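Local coordinates for DNA repair and recombination protein radB (Thermococcus kodakarensis, PDB 2CVH) that probably takes part in DNA repair and homologous recombination, binding DNA without promoting strand exchange and hydrolysing ATP only very weakly, at residues Ala49-Glu54 with Phe83-Phe88; Ser11-Gly16 with Ala193-His198; Glu67-Asn72 with Thr212-Glu217; Phe17-Leu22 with Lys144-Val149; Arg93-Leu98 with Leu135-Trp140. One frame throughout, in Å; residues are numbered along the deposited sequence.

In the fold
All five contacts lie within the RecA-like ATPase fold built round one mixed sheet. Contacts 4 and 5 are buried and share helix 128-145, with L22 and V149 packing against it. Contact 5 also meets the partly buried contact 1, where V94 and L98 cover V51 of strand 47-52 and F83 of the outer strand 80-83. Contact 2, again buried but on the opposite side of the chain's centre from contact 1, sets the N-terminal helix on the antiparallel strands. Contact 3 is a surface contact by the other outermost strand, 215-218. The chemistry follows the position: aliphatic in contacts 2 and 5, main-chain hydrogen bonds with apolar packing in contacts 1 and 4, and arginine with carbonyls in contact 3.

Contact 1: residues Ala49-Glu54 with Phe83-Phe88; sequences AYVDTE and FTPSDF
V51 and F83 form a parallel beta bridge, in which F83 N donates to Y50 O at 2.9 Å and F83 O accepts from D52 N at 2.8 Å. On the packed side the two branches of V51 divide the work. CG1, anti to the backbone N (chi1 -179°), meets P85 CG at 3.8 Å, while CG2 turns to F83 CD1 at 4.2 Å. P85 CG also lies 3.3 Å from T53 OG1, the two side chains crossing at about a right angle. An alanine here would remove CG and CD and would probably leave a gap between V51 CG1 and T53 OG1. The bridge joins one of the two outermost strands, 80-83, to strand 47-52 in the parallel part of the RecA-like sheet; V94 and L98 of helix 90-101 cover V51 and F83. Past P85, T53 CG2 presses on S86 CA at a tight 3.5 Å. The other side is looser and wetter: a water donates to D52 O at 2.6 Å and also bonds S86 OG, bridging a pair that makes no direct hydrogen bond. The D52 carboxylate turns to the backbone N atoms of G56 and F57. T84 points off to the exposed side, and D87 and F88 beyond it are poorly ordered.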
# COMPACT_ATOMS: atom_id res chain seq x y z
N ALA A 49 -3.03 2.46 10.68
CA ALA A 49 -2.29 3.72 10.71
C ALA A 49 -2.17 4.05 9.23
O ALA A 49 -1.61 3.26 8.47
CB ALA A 49 -0.90 3.53 11.33
N TYR A 50 -2.68 5.19 8.82
CA TYR A 50 -2.65 5.54 7.42
C TYR A 50 -1.96 6.88 7.23
O TYR A 50 -2.46 7.92 7.61
CB TYR A 50 -4.10 5.55 6.89
CG TYR A 50 -4.25 5.41 5.39
CD1 TYR A 50 -3.76 6.41 4.52
CD2 TYR A 50 -4.88 4.29 4.83
CE1 TYR A 50 -3.89 6.30 3.13
CE2 TYR A 50 -5.03 4.18 3.43
CZ TYR A 50 -4.53 5.18 2.59
OH TYR A 50 -4.62 5.06 1.21
N VAL A 51 -0.74 6.83 6.70
CA VAL A 51 0.04 8.03 6.45
C VAL A 51 -0.29 8.45 5.03
O VAL A 51 0.15 7.84 4.06
CB VAL A 51 1.55 7.76 6.61
CG1 VAL A 51 2.34 9.02 6.36
CG2 VAL A 51 1.84 7.21 8.01
N ASP A 52 -1.14 9.47 4.93
CA ASP A 52 -1.60 9.95 3.65
C ASP A 52 -0.96 11.24 3.25
O ASP A 52 -1.49 12.31 3.53
CB ASP A 52 -3.11 10.09 3.65
CG ASP A 52 -3.68 10.24 2.25
OD1 ASP A 52 -2.96 10.01 1.24
OD2 ASP A 52 -4.86 10.59 2.14
N THR A 53 0.14 11.13 2.53
CA THR A 53 0.86 12.29 2.07
C THR A 53 0.30 12.78 0.74
O THR A 53 0.41 13.95 0.41
CB THR A 53 2.35 11.94 1.90
OG1 THR A 53 2.74 11.02 2.92
CG2 THR A 53 3.22 13.19 2.05
N GLU A 54 -0.34 11.87 0.01
CA GLU A 54 -0.90 12.14 -1.31
C GLU A 54 -2.40 12.51 -1.34
O GLU A 54 -2.96 12.78 -2.40
CB GLU A 54 -0.63 10.92 -2.22
CG GLU A 54 -0.79 11.14 -3.73
CD GLU A 54 -1.70 10.11 -4.39
OE1 GLU A 54 -2.80 10.50 -4.85
OE2 GLU A 54 -1.33 8.92 -4.45
N PHE A 83 -2.86 10.39 9.14
CA PHE A 83 -1.71 11.28 9.31
C PHE A 83 -1.57 11.98 7.98
O PHE A 83 -1.50 11.33 6.94
CB PHE A 83 -0.42 10.50 9.62
CG PHE A 83 -0.50 9.69 10.88
CD1 PHE A 83 -1.07 8.42 10.86
CD2 PHE A 83 -0.02 10.19 12.08
CE1 PHE A 83 -1.17 7.66 12.02
CE2 PHE A 83 -0.11 9.44 13.25
CZ PHE A 83 -0.68 8.17 13.22
N THR A 84 -1.50 13.30 8.00
CA THR A 84 -1.43 14.05 6.76
C THR A 84 -0.17 14.89 6.63
O THR A 84 -0.25 16.11 6.48
CB THR A 84 -2.69 14.95 6.64
OG1 THR A 84 -2.93 15.57 7.91
CG2 THR A 84 -3.92 14.12 6.27
N PRO A 85 1.01 14.25 6.61
CA PRO A 85 2.28 14.98 6.48
C PRO A 85 2.31 15.80 5.21
O PRO A 85 3.06 16.78 5.09
CB PRO A 85 3.30 13.84 6.44
CG PRO A 85 2.56 12.75 5.76
CD PRO A 85 1.24 12.80 6.48
N SER A 86 1.50 15.36 4.25
CA SER A 86 1.29 15.96 2.93
C SER A 86 2.42 16.74 2.24
O SER A 86 2.83 16.38 1.13
CB SER A 86 -0.03 16.75 2.95
OG SER A 86 -1.10 15.92 3.41
N ASP A 87 2.95 17.79 2.86
CA ASP A 87 4.03 18.54 2.24
C ASP A 87 5.38 17.85 2.41
O ASP A 87 6.40 18.49 2.61
CB ASP A 87 4.09 19.99 2.76
CG ASP A 87 4.67 20.96 1.72
OD1 ASP A 87 5.91 21.06 1.63
OD2 ASP A 87 3.89 21.61 1.00
N PHE A 88 5.36 16.52 2.35
CA PHE A 88 6.56 15.69 2.44
C PHE A 88 7.70 16.05 3.40
O PHE A 88 8.84 15.61 3.21
CB PHE A 88 7.11 15.44 1.03
CG PHE A 88 7.18 16.68 0.16
CD1 PHE A 88 8.16 17.66 0.37
CD2 PHE A 88 6.26 16.88 -0.87
CE1 PHE A 88 8.22 18.80 -0.43
CE2 PHE A 88 6.31 18.02 -1.68
CZ PHE A 88 7.29 18.98 -1.45
O HOH W 1 -2.80 14.06 2.17

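Contact 2: residues Ser11-Gly16 with Ala193-His198; sequences SLLGGG and AVLERH
L12 and L195 both hold CG anti to the backbone N (chi1 -179° and -169°), which carries each CG toward the other element, helix 7-12 or strand 190-197, and the two side chains slide past each other in opposite directions. L12 CD1 comes to 3.8 Å from L195 CB, and L195 CD2 reaches back to 3.4 Å from L12 O. The second methyl of L12, CD2, lies 4.0 Å from A193 O. L13 has its CG anti to the carbonyl carbon instead, and its CD2 approaches L195 CD1 at 3.9 Å, so L195 meets both consecutive leucines. The helix ends here in a Schellman motif, with G14 at positive phi; at the backbone angles of G14, G15 and G16 a side chain would collide with the carbonyl oxygen of the residue before, which favours glycine at all three positions. The strand belongs to the antiparallel part of the sheet and ends in a classic beta bulge, E196 and R197 both facing I179. Beyond the bulge, the H198 ring comes near L13 O without a hydrogen bond, NE2 being the nearest ring atom; ND1 is hydrogen-bonded to the backbone N atoms of F200 and R201. L12 O takes a hydrogen bond from R201 NE, and the L12 side chain rests on L205 and A207 as well.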
# COMPACT_ATOMS: atom_id res chain seq x y z
N SER A 11 -5.31 -15.45 -3.52
CA SER A 11 -4.71 -16.63 -4.15
C SER A 11 -3.30 -16.27 -4.61
O SER A 11 -2.34 -16.98 -4.32
CB SER A 11 -5.52 -17.09 -5.37
OG SER A 11 -6.77 -17.62 -4.98
N LEU A 12 -3.19 -15.17 -5.35
CA LEU A 12 -1.91 -14.69 -5.82
C LEU A 12 -0.91 -14.48 -4.65
O LEU A 12 0.27 -14.84 -4.73
CB LEU A 12 -2.10 -13.36 -6.53
CG LEU A 12 -0.82 -12.73 -7.10
CD1 LEU A 12 -0.30 -13.62 -8.17
CD2 LEU A 12 -1.05 -11.31 -7.61
N LEU A 13 -1.39 -13.89 -3.56
CA LEU A 13 -0.56 -13.58 -2.40
C LEU A 13 -0.39 -14.66 -1.33
O LEU A 13 0.22 -14.40 -0.30
CB LEU A 13 -1.08 -12.29 -1.74
CG LEU A 13 -0.93 -10.98 -2.48
CD1 LEU A 13 -1.80 -9.92 -1.82
CD2 LEU A 13 0.55 -10.57 -2.51
N GLY A 14 -0.96 -15.84 -1.52
CA GLY A 14 -0.83 -16.85 -0.51
C GLY A 14 -1.75 -16.61 0.68
O GLY A 14 -1.56 -17.22 1.73
N GLY A 15 -2.71 -15.70 0.54
CA GLY A 15 -3.67 -15.44 1.59
C GLY A 15 -3.99 -13.99 1.92
O GLY A 15 -4.99 -13.69 2.56
N GLY A 16 -3.10 -13.09 1.53
CA GLY A 16 -3.32 -11.69 1.80
C GLY A 16 -1.96 -11.10 2.04
O GLY A 16 -0.96 -11.75 1.79
N ALA A 193 -3.34 -7.40 -11.20
CA ALA A 193 -2.18 -7.20 -10.34
C ALA A 193 -1.11 -8.24 -10.73
O ALA A 193 -1.43 -9.38 -11.05
CB ALA A 193 -2.58 -7.38 -8.86
N VAL A 194 0.15 -7.83 -10.76
CA VAL A 194 1.21 -8.76 -11.08
C VAL A 194 2.13 -8.81 -9.87
O VAL A 194 2.56 -7.77 -9.36
CB VAL A 194 2.00 -8.32 -12.32
CG1 VAL A 194 3.11 -9.34 -12.63
CG2 VAL A 194 1.07 -8.19 -13.52
N LEU A 195 2.35 -10.03 -9.37
CA LEU A 195 3.24 -10.29 -8.23
C LEU A 195 4.66 -10.33 -8.78
O LEU A 195 5.14 -11.37 -9.22
CB LEU A 195 2.91 -11.63 -7.60
CG LEU A 195 3.57 -11.91 -6.26
CD1 LEU A 195 3.27 -10.79 -5.26
CD2 LEU A 195 3.08 -13.22 -5.75
N GLU A 196 5.32 -9.18 -8.77
CA GLU A 196 6.67 -9.07 -9.29
C GLU A 196 7.73 -9.58 -8.35
O GLU A 196 8.83 -9.95 -8.77
CB GLU A 196 6.97 -7.62 -9.60
CG GLU A 196 5.95 -7.04 -10.48
CD GLU A 196 6.43 -5.80 -11.11
OE1 GLU A 196 6.94 -4.93 -10.37
OE2 GLU A 196 6.34 -5.72 -12.35
N ARG A 197 7.40 -9.60 -7.07
CA ARG A 197 8.36 -10.05 -6.11
C ARG A 197 7.64 -10.54 -4.90
O ARG A 197 6.68 -9.92 -4.42
CB ARG A 197 9.31 -8.91 -5.76
CG ARG A 197 10.41 -9.31 -4.80
CD ARG A 197 11.71 -8.65 -5.18
NE ARG A 197 11.88 -7.33 -4.59
CZ ARG A 197 12.60 -6.36 -5.13
NH1 ARG A 197 13.22 -6.53 -6.29
NH2 ARG A 197 12.75 -5.23 -4.48
N HIS A 198 8.05 -11.71 -4.44
CA HIS A 198 7.45 -12.26 -3.26
C HIS A 198 8.43 -13.23 -2.68
O HIS A 198 9.30 -13.75 -3.38
CB HIS A 198 6.14 -12.97 -3.56
CG HIS A 198 5.26 -13.12 -2.37
ND1 HIS A 198 5.26 -14.25 -1.57
CD2 HIS A 198 4.33 -12.29 -1.84
CE1 HIS A 198 4.38 -14.11 -0.60
NE2 HIS A 198 3.80 -12.93 -0.74

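Contact 3: residues Glu67-Asn72 with Thr212-Glu217; sequences ETRGLN and TERGIE
T68 and R214 face each other across two type I turns, E67 to G70 and T212 to G215, with their CA atoms 5.5 Å apart. The first turn closes helix 59-67, where G70 is the C-prime residue of a Schellman motif; the second leads into edge strand 215-218. Two arginines reach across obliquely, each to a main-chain carbonyl of the other segment. R69, its chain bent at chi3 (82°), brings NH1 to R214 O at 2.6 Å, the donor standing 42° out of the carbonyl plane. R214 NE returns a weak bond to T68 O at 3.4 Å, and R214 CG lies 3.3 Å from T68 CG2. At the end of the R214 chain, NH1 makes a salt bridge with E217 OE2 at 3.2 Å, approaching from above the carboxylate plane. E217 OE1 takes the T212 hydroxyl, whose oxygen accepts from R214 N in an ST turn. An alanine in place of R214 would probably leave E217 OE2 without its ion-pair mate and T68 CG2 less covered. R69 also packs on Q39 and L43 of helix 33-44, whose first residues belong to the predicted ATP-binding site. With R69 NH1 and R214 NE 4.6 Å apart, the like charges are probably offset by the carbonyls and by E217.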
# COMPACT_ATOMS: atom_id res chain seq x y z
N GLU A 67 -20.48 0.30 4.00
CA GLU A 67 -21.92 0.10 3.89
C GLU A 67 -22.28 -1.01 2.92
O GLU A 67 -23.01 -1.92 3.30
CB GLU A 67 -22.61 1.37 3.42
CG GLU A 67 -22.78 2.41 4.47
CD GLU A 67 -23.29 3.70 3.90
OE1 GLU A 67 -23.94 4.45 4.63
OE2 GLU A 67 -23.02 3.97 2.71
N THR A 68 -21.76 -0.91 1.69
CA THR A 68 -22.06 -1.89 0.65
C THR A 68 -21.70 -3.32 1.01
O THR A 68 -22.05 -4.25 0.29
CB THR A 68 -21.37 -1.55 -0.68
OG1 THR A 68 -21.42 -0.14 -0.92
CG2 THR A 68 -22.14 -2.20 -1.80
N ARG A 69 -21.01 -3.49 2.13
CA ARG A 69 -20.64 -4.82 2.59
C ARG A 69 -21.29 -5.03 3.97
O ARG A 69 -20.92 -5.94 4.73
CB ARG A 69 -19.09 -4.91 2.61
CG ARG A 69 -18.48 -4.52 1.23
CD ARG A 69 -16.97 -4.21 1.24
NE ARG A 69 -16.19 -5.43 1.17
CZ ARG A 69 -15.68 -5.93 0.05
NH1 ARG A 69 -15.84 -5.30 -1.11
NH2 ARG A 69 -15.12 -7.14 0.07
N GLY A 70 -22.30 -4.21 4.25
CA GLY A 70 -23.04 -4.22 5.51
C GLY A 70 -22.20 -4.12 6.76
O GLY A 70 -22.53 -4.77 7.75
N LEU A 71 -21.21 -3.22 6.77
CA LEU A 71 -20.27 -3.06 7.90
C LEU A 71 -20.31 -1.97 8.98
O LEU A 71 -19.46 -1.99 9.88
CB LEU A 71 -18.84 -3.10 7.36
CG LEU A 71 -18.23 -4.46 7.13
CD1 LEU A 71 -16.83 -4.27 6.61
CD2 LEU A 71 -18.21 -5.25 8.43
N ASN A 72 -21.26 -1.04 8.94
CA ASN A 72 -21.30 0.06 9.95
C ASN A 72 -20.09 0.93 9.64
O ASN A 72 -18.98 0.69 10.12
CB ASN A 72 -21.23 -0.44 11.40
CG ASN A 72 -21.27 0.69 12.42
OD1 ASN A 72 -21.10 1.87 12.08
ND2 ASN A 72 -21.48 0.34 13.67
N THR A 212 -15.23 -1.51 -8.09
CA THR A 212 -16.67 -1.30 -8.06
C THR A 212 -17.05 -0.40 -6.89
O THR A 212 -16.19 0.14 -6.20
CB THR A 212 -17.43 -2.61 -7.88
OG1 THR A 212 -17.22 -3.09 -6.54
CG2 THR A 212 -16.96 -3.64 -8.89
N GLU A 213 -18.35 -0.24 -6.67
CA GLU A 213 -18.84 0.58 -5.58
C GLU A 213 -18.48 -0.06 -4.25
O GLU A 213 -18.32 0.64 -3.26
CB GLU A 213 -20.36 0.75 -5.67
CG GLU A 213 -20.80 1.84 -6.62
CD GLU A 213 -20.90 1.39 -8.07
OE1 GLU A 213 -22.00 1.56 -8.65
OE2 GLU A 213 -19.91 0.88 -8.65
N ARG A 214 -18.31 -1.39 -4.25
CA ARG A 214 -17.96 -2.13 -3.04
C ARG A 214 -16.47 -2.13 -2.73
O ARG A 214 -16.05 -2.74 -1.75
CB ARG A 214 -18.42 -3.57 -3.12
CG ARG A 214 -19.82 -3.75 -3.61
CD ARG A 214 -20.24 -5.22 -3.55
NE ARG A 214 -20.25 -5.73 -2.19
CZ ARG A 214 -20.06 -7.01 -1.87
NH1 ARG A 214 -19.85 -7.90 -2.83
NH2 ARG A 214 -20.03 -7.39 -0.60
N GLY A 215 -15.67 -1.46 -3.56
CA GLY A 215 -14.23 -1.43 -3.36
C GLY A 215 -13.54 -2.15 -4.51
O GLY A 215 -13.44 -1.62 -5.62
N ILE A 216 -13.13 -3.38 -4.27
CA ILE A 216 -12.45 -4.17 -5.27
C ILE A 216 -13.06 -5.54 -5.23
O ILE A 216 -13.28 -6.11 -4.16
CB ILE A 216 -10.93 -4.22 -5.02
CG1 ILE A 216 -10.27 -3.00 -5.69
CG2 ILE A 216 -10.33 -5.53 -5.53
CD1 ILE A 216 -8.84 -2.77 -5.29
N GLU A 217 -13.42 -6.05 -6.40
CA GLU A 217 -14.06 -7.35 -6.48
C GLU A 217 -13.41 -8.27 -7.49
O GLU A 217 -12.62 -7.84 -8.33
CB GLU A 217 -15.55 -7.18 -6.82
CG GLU A 217 -16.31 -6.41 -5.76
CD GLU A 217 -17.80 -6.40 -5.98
OE1 GLU A 217 -18.32 -5.37 -6.42
OE2 GLU A 217 -18.47 -7.41 -5.70
O HOH W 2 -14.14 -8.24 -2.92

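Contact 4: residues Phe17-Leu22 with Lys144-Val149; sequences FAPGVL and KHNIPV
L22 and V149 form a parallel beta bridge, their side chains lying side by side and pointing the same way, with L22 CD2 pressed to 3.3 Å from V149 CB, tighter than ordinary van der Waals contact. The backbones beside them are joined by a weak bond from V149 N to V21 O, at 3.3 Å. Further back, G20 N donates to I147 O at 2.9 Å; the bond is straight at the hydrogen (165°), although the donor stands 70° above the carbonyl plane. P148 fits into the bend of residues 17-19: its CB touches A18 O at 3.4 Å and F17 CB at 4.0 Å. P19 lies alongside N146, whose CG is anti to the backbone N (chi1 -157°) and whose OD1 comes to 3.4 Å from P19 CB. What sets these groups is the backbone. A18 to V21 form a type II beta turn; positive phi already favours glycine at G20, where a CB would sit tightly against N146 OD1. N146, also at positive phi, turns the chain out of helix 128-145. L135 and L138 of that helix cover L22, while L138 and A142 cover V149; F17 packs on L36 and T40 of helix 33-44. From here the neighbouring parallel strands 22-26 and 149-153 set out together, and strand 106-112 flanks the latter, with V109 beside I147.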
# COMPACT_ATOMS: atom_id res chain seq x y z
N PHE A 17 -1.92 -9.87 2.52
CA PHE A 17 -0.65 -9.24 2.78
C PHE A 17 0.06 -9.93 3.94
O PHE A 17 -0.59 -10.42 4.87
CB PHE A 17 -0.88 -7.77 3.05
CG PHE A 17 -1.31 -6.99 1.84
CD1 PHE A 17 -0.38 -6.36 1.04
CD2 PHE A 17 -2.67 -6.83 1.55
CE1 PHE A 17 -0.78 -5.57 -0.04
CE2 PHE A 17 -3.09 -6.04 0.47
CZ PHE A 17 -2.13 -5.41 -0.33
N ALA A 18 1.38 -10.02 3.83
CA ALA A 18 2.24 -10.69 4.80
C ALA A 18 2.65 -9.83 5.99
O ALA A 18 3.10 -8.70 5.82
CB ALA A 18 3.48 -11.20 4.13
N PRO A 19 2.50 -10.37 7.20
CA PRO A 19 2.87 -9.63 8.40
C PRO A 19 4.37 -9.57 8.56
O PRO A 19 5.08 -10.49 8.17
CB PRO A 19 2.21 -10.44 9.52
CG PRO A 19 2.23 -11.82 9.01
CD PRO A 19 1.86 -11.66 7.56
N GLY A 20 4.87 -8.45 9.08
CA GLY A 20 6.29 -8.33 9.32
C GLY A 20 7.12 -8.04 8.11
O GLY A 20 8.34 -8.21 8.17
N VAL A 21 6.49 -7.66 7.00
CA VAL A 21 7.24 -7.32 5.78
C VAL A 21 6.60 -6.12 5.10
O VAL A 21 5.47 -5.72 5.44
CB VAL A 21 7.33 -8.51 4.76
CG1 VAL A 21 8.01 -9.73 5.41
CG2 VAL A 21 5.97 -8.88 4.24
N LEU A 22 7.39 -5.46 4.25
CA LEU A 22 6.90 -4.32 3.51
C LEU A 22 6.50 -4.81 2.12
O LEU A 22 7.29 -5.46 1.44
CB LEU A 22 7.95 -3.24 3.35
CG LEU A 22 8.57 -2.52 4.55
CD1 LEU A 22 8.98 -1.13 4.11
CD2 LEU A 22 7.62 -2.42 5.70
N LYS A 144 8.15 -5.45 14.91
CA LYS A 144 7.82 -5.41 16.32
C LYS A 144 6.37 -5.83 16.58
O LYS A 144 6.08 -6.49 17.59
CB LYS A 144 8.09 -4.02 16.91
CG LYS A 144 9.55 -3.57 16.82
CD LYS A 144 10.54 -4.69 17.20
CE LYS A 144 11.19 -5.31 15.95
NZ LYS A 144 11.83 -6.64 16.19
N HIS A 145 5.47 -5.50 15.66
CA HIS A 145 4.05 -5.84 15.83
C HIS A 145 3.56 -6.97 14.96
O HIS A 145 2.41 -7.40 15.06
CB HIS A 145 3.21 -4.59 15.58
CG HIS A 145 3.58 -3.44 16.46
ND1 HIS A 145 4.34 -2.39 16.03
CD2 HIS A 145 3.36 -3.23 17.78
CE1 HIS A 145 4.59 -1.58 17.04
NE2 HIS A 145 4.00 -2.07 18.12
N ASN A 146 4.43 -7.50 14.12
CA ASN A 146 4.07 -8.57 13.22
C ASN A 146 2.79 -8.24 12.47
O ASN A 146 1.79 -8.94 12.58
CB ASN A 146 3.89 -9.90 13.93
CG ASN A 146 4.07 -11.06 12.97
OD1 ASN A 146 4.63 -10.89 11.91
ND2 ASN A 146 3.62 -12.24 13.35
N ILE A 147 2.81 -7.14 11.73
CA ILE A 147 1.66 -6.75 10.94
C ILE A 147 2.23 -6.27 9.61
O ILE A 147 3.44 -6.01 9.52
CB ILE A 147 0.82 -5.60 11.57
CG1 ILE A 147 1.71 -4.41 11.90
CG2 ILE A 147 0.03 -6.12 12.78
CD1 ILE A 147 0.92 -3.17 12.33
N PRO A 148 1.39 -6.18 8.57
CA PRO A 148 1.87 -5.73 7.27
C PRO A 148 1.99 -4.23 7.20
O PRO A 148 1.32 -3.49 7.93
CB PRO A 148 0.77 -6.21 6.32
CG PRO A 148 0.08 -7.33 7.07
CD PRO A 148 0.04 -6.76 8.46
N VAL A 149 2.94 -3.79 6.37
CA VAL A 149 3.12 -2.38 6.08
C VAL A 149 3.02 -2.29 4.55
O VAL A 149 3.86 -2.85 3.84
CB VAL A 149 4.47 -1.83 6.53
CG1 VAL A 149 4.59 -0.38 6.12
CG2 VAL A 149 4.60 -1.91 8.04

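Contact 5: residues Arg93-Leu98 with Leu135-Trp140; sequences RVIGSL and LQVLLW
I95 has the largest share of the buried surface, meeting V137 and L138 at once. Its CG1 is anti to the carbonyl carbon (chi1 -69°), which leaves CG2 anti to the backbone N and facing the other helix. CG2 comes to 3.8 Å from V137 CG1 and to 4.0 Å from L138 CD2, so this one methyl touches both neighbours. The I95 side chain crosses that of L138 at about a right angle, and its outer methyl CD1 lies 4.2 Å from L138 CD1. V137 holds CG1 anti to its backbone N (chi1 177°), and this methyl also approaches I95 O at 3.7 Å. G96 and V137 have the nearest CA atoms across the pair. L98 adds a looser touch, CD1 to L138 CD2 at 4.5 Å. Helices 90-101 and 128-145 run almost parallel here, with axes 9.4 Å apart at an angle of 20°, as expected of successive beta-alpha-beta crossovers. L98 of helix 90-101 also rests on A49 of strand 47-52, which ties that helix to the sheet. No hydrogen bond or ion pair links the two segments, so their association here rests on the fit of aliphatic surfaces.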
# COMPACT_ATOMS: atom_id res chain seq x y z
N ARG A 93 8.97 12.40 10.12
CA ARG A 93 8.60 12.67 11.52
C ARG A 93 7.39 11.83 11.92
O ARG A 93 7.32 11.30 13.04
CB ARG A 93 8.29 14.15 11.71
CG ARG A 93 9.27 15.06 11.00
CD ARG A 93 8.89 16.53 11.16
NE ARG A 93 9.61 17.37 10.21
CZ ARG A 93 9.10 18.45 9.62
NH1 ARG A 93 7.86 18.84 9.88
NH2 ARG A 93 9.85 19.15 8.79
N VAL A 94 6.46 11.71 10.98
CA VAL A 94 5.23 10.95 11.16
C VAL A 94 5.58 9.47 11.25
O VAL A 94 5.08 8.76 12.12
CB VAL A 94 4.26 11.18 9.95
CG1 VAL A 94 3.18 10.10 9.90
CG2 VAL A 94 3.64 12.57 10.04
N ILE A 95 6.45 9.02 10.35
CA ILE A 95 6.87 7.63 10.35
C ILE A 95 7.61 7.35 11.65
O ILE A 95 7.39 6.33 12.29
CB ILE A 95 7.70 7.30 9.11
CG1 ILE A 95 6.79 7.36 7.88
CG2 ILE A 95 8.31 5.93 9.23
CD1 ILE A 95 7.47 7.10 6.59
N GLY A 96 8.41 8.33 12.07
CA GLY A 96 9.12 8.19 13.32
C GLY A 96 8.12 8.10 14.46
O GLY A 96 8.21 7.20 15.30
N SER A 97 7.11 8.97 14.44
CA SER A 97 6.09 8.97 15.48
C SER A 97 5.38 7.62 15.55
O SER A 97 5.09 7.09 16.64
CB SER A 97 5.06 10.10 15.23
OG SER A 97 4.11 9.78 14.22
N LEU A 98 5.14 7.04 14.37
CA LEU A 98 4.47 5.76 14.25
C LEU A 98 5.06 4.68 15.13
O LEU A 98 4.36 3.73 15.51
CB LEU A 98 4.47 5.30 12.79
CG LEU A 98 3.49 5.99 11.85
CD1 LEU A 98 3.47 5.25 10.53
CD2 LEU A 98 2.09 6.00 12.46
N LEU A 135 11.95 3.56 5.35
CA LEU A 135 11.69 2.16 5.06
C LEU A 135 12.15 1.30 6.22
O LEU A 135 11.42 0.42 6.67
CB LEU A 135 12.34 1.75 3.74
CG LEU A 135 11.69 2.36 2.48
CD1 LEU A 135 12.46 1.95 1.23
CD2 LEU A 135 10.22 1.93 2.35
N GLN A 136 13.33 1.59 6.75
CA GLN A 136 13.84 0.83 7.88
C GLN A 136 12.94 0.98 9.10
O GLN A 136 12.69 -0.00 9.80
CB GLN A 136 15.28 1.21 8.21
CG GLN A 136 16.30 0.40 7.43
CD GLN A 136 15.96 -1.10 7.41
OE1 GLN A 136 15.72 -1.68 6.35
NE2 GLN A 136 15.92 -1.72 8.60
N VAL A 137 12.47 2.20 9.37
CA VAL A 137 11.58 2.41 10.50
C VAL A 137 10.29 1.60 10.27
O VAL A 137 9.82 0.90 11.17
CB VAL A 137 11.26 3.91 10.73
CG1 VAL A 137 10.26 4.09 11.89
CG2 VAL A 137 12.55 4.65 11.04
N LEU A 138 9.79 1.61 9.04
CA LEU A 138 8.58 0.85 8.73
C LEU A 138 8.79 -0.65 8.90
O LEU A 138 7.92 -1.35 9.43
CB LEU A 138 8.08 1.19 7.31
CG LEU A 138 7.54 2.62 7.18
CD1 LEU A 138 7.32 3.01 5.72
CD2 LEU A 138 6.25 2.77 8.01
N LEU A 139 9.95 -1.16 8.46
CA LEU A 139 10.23 -2.60 8.62
C LEU A 139 10.32 -2.93 10.12
O LEU A 139 9.79 -3.95 10.57
CB LEU A 139 11.53 -3.00 7.90
CG LEU A 139 11.90 -4.50 7.96
CD1 LEU A 139 10.83 -5.39 7.34
CD2 LEU A 139 13.21 -4.71 7.27
N TRP A 140 10.92 -2.03 10.88
CA TRP A 140 11.05 -2.15 12.33
C TRP A 140 9.64 -2.22 12.93
O TRP A 140 9.33 -3.12 13.73
CB TRP A 140 11.76 -0.89 12.84
CG TRP A 140 12.45 -0.97 14.17
CD1 TRP A 140 12.58 -2.07 14.98
CD2 TRP A 140 13.12 0.11 14.83
NE1 TRP A 140 13.30 -1.73 16.11
CE2 TRP A 140 13.65 -0.41 16.04
CE3 TRP A 140 13.34 1.46 14.52
CZ2 TRP A 140 14.37 0.38 16.95
CZ3 TRP A 140 14.05 2.25 15.42
CH2 TRP A 140 14.56 1.70 16.62